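Local coordinates for protein AAR187Cp (Eremothecium gossypii, PDB 3ZIL) that probably regulates sister-chromatid cohesion by acting on cohesin, here through its all-helical C-terminal Wap1 domain, at residues I270-I273 with K274-L278. Sequence-based numbering, arbitrary orientation.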
loop_
_atom_site.group_PDB
_atom_site.type_symbol
_atom_site.label_atom_id
_atom_site.label_comp_id
_atom_site.label_asym_id
_atom_site.label_seq_id
_atom_site.Cartn_x
_atom_site.Cartn_y
_atom_site.Cartn_z
ATOM N N ILE A 270 14.288 11.622 18.992
ATOM C CA ILE A 270 13.091 11.766 19.812
ATOM C C ILE A 270 11.867 11.945 18.841
ATOM O O ILE A 270 10.784 12.430 19.232
ATOM C CB ILE A 270 13.313 12.907 20.862
ATOM C CG1 ILE A 270 14.356 12.485 21.937
ATOM C CG2 ILE A 270 12.008 13.400 21.479
ATOM C CD1 ILE A 270 13.831 11.801 23.200
ATOM N N SER A 271 12.056 11.537 17.577
ATOM C CA SER A 271 11.020 11.659 16.545
ATOM C C SER A 271 10.625 10.244 16.086
ATOM O O SER A 271 11.472 9.476 15.624
ATOM C CB SER A 271 11.516 12.521 15.363
ATOM O OG SER A 271 10.578 12.530 14.268
ATOM N N GLU A 272 9.350 9.897 16.248
ATOM C CA GLU A 272 8.833 8.609 15.819
ATOM C C GLU A 272 8.753 8.635 14.323
ATOM O O GLU A 272 9.064 7.639 13.662
ATOM C CB GLU A 272 7.426 8.335 16.357
ATOM C CG GLU A 272 6.702 7.309 15.484
ATOM C CD GLU A 272 5.314 6.909 15.971
ATOM O OE1 GLU A 272 5.182 6.513 17.149
ATOM O OE2 GLU A 272 4.358 6.960 15.155
ATOM N N ILE A 273 8.297 9.760 13.783
ATOM C CA ILE A 273 8.183 9.868 12.333
ATOM C C ILE A 273 9.598 9.763 11.706
ATOM O O ILE A 273 9.831 8.992 10.754
ATOM C CB ILE A 273 7.324 11.082 11.859
ATOM C CG1 ILE A 273 7.748 11.554 10.453
ATOM C CG2 ILE A 273 7.342 12.216 12.899
ATOM C CD1 ILE A 273 6.610 12.058 9.562
ATOM N N LYS A 274 10.566 10.475 12.264
ATOM C CA LYS A 274 11.823 10.426 11.581
ATOM C C LYS A 274 12.499 9.025 11.723
ATOM O O LYS A 274 13.217 8.601 10.838
ATOM C CB LYS A 274 12.734 11.588 11.928
ATOM C CG LYS A 274 12.402 12.936 11.269
ATOM C CD LYS A 274 13.617 13.861 11.434
ATOM C CE LYS A 274 13.283 15.309 11.753
ATOM N NZ LYS A 274 14.471 16.193 11.458
ATOM N N THR A 275 12.221 8.317 12.803
ATOM C CA THR A 275 12.909 7.092 13.115
ATOM C C THR A 275 12.391 5.958 12.239
ATOM O O THR A 275 13.163 5.319 11.568
ATOM C CB THR A 275 12.772 6.760 14.599
ATOM O OG1 THR A 275 13.517 7.746 15.326
ATOM C CG2 THR A 275 13.366 5.399 14.897
ATOM N N ASN A 276 11.074 5.773 12.233
ATOM C CA ASN A 276 10.448 4.856 11.322
ATOM C C ASN A 276 10.776 5.069 9.863
ATOM O O ASN A 276 10.991 4.117 9.131
ATOM C CB ASN A 276 8.958 4.818 11.541
ATOM C CG ASN A 276 8.606 4.136 12.825
ATOM O OD1 ASN A 276 9.417 3.372 13.392
ATOM N ND2 ASN A 276 7.399 4.398 13.313
ATOM N N LEU A 277 10.834 6.321 9.449
ATOM C CA LEU A 277 11.256 6.679 8.129
ATOM C C LEU A 277 12.699 6.242 7.835
ATOM O O LEU A 277 12.999 5.749 6.741
ATOM C CB LEU A 277 11.228 8.196 7.994
ATOM C CG LEU A 277 11.837 8.709 6.673
ATOM C CD1 LEU A 277 10.810 8.439 5.551
ATOM C CD2 LEU A 277 12.279 10.187 6.648
ATOM N N LEU A 278 13.615 6.505 8.768
ATOM C CA LEU A 278 14.953 6.104 8.512
ATOM C C LEU A 278 15.012 4.595 8.497
ATOM O O LEU A 278 15.752 4.021 7.683
ATOM C CB LEU A 278 15.905 6.600 9.612
ATOM C CG LEU A 278 16.314 8.047 9.554
ATOM C CD1 LEU A 278 17.076 8.273 10.860
ATOM C CD2 LEU A 278 17.240 8.343 8.367
#
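S271 sets OG anti to its own backbone N, beside its carbonyl carbon (chi1 173°), while T275 holds OG1 beside its backbone N (chi1 -68°); these two torsions bring both hydroxyls to the opening turn of helix 272-289. S271 is its N-cap: OG accepts K274 N at 2.9 Å with an N-H...O angle of 156°, and it also lies against the start of the K274 side chain, 3.3 Å from CB. The carbonyl of S271 is used too. T275 OG1 donates to S271 O at 2.7 Å, almost in line with the C=O bond, and T275 N adds a weak bond to the same oxygen. T275 OG1 and S271 N each hydrogen-bond S269 OG, tying the cap to the preceding loop. The same i to i+4 pattern continues, with N276 N bonding E272 O at 3.1 Å and L277 N bonding I273 O. The E272 side chain crosses that of N276, touching ND2 at 3.7 Å through its methylene CG and not through the carboxylate. N276 and L277 both meet helix 225-235, at E225 and L228, with L277 buried. With an alanine in place of S271, K274 N would probably lose its capping acceptor, weakening the hold on the start of the helix. The chemistry is thus that of a helix start in which OG supplies K274 N with the acceptor that the missing preceding turn would have provided, while S271 O takes the T275 hydroxyl besides its own weak helical N-H bond.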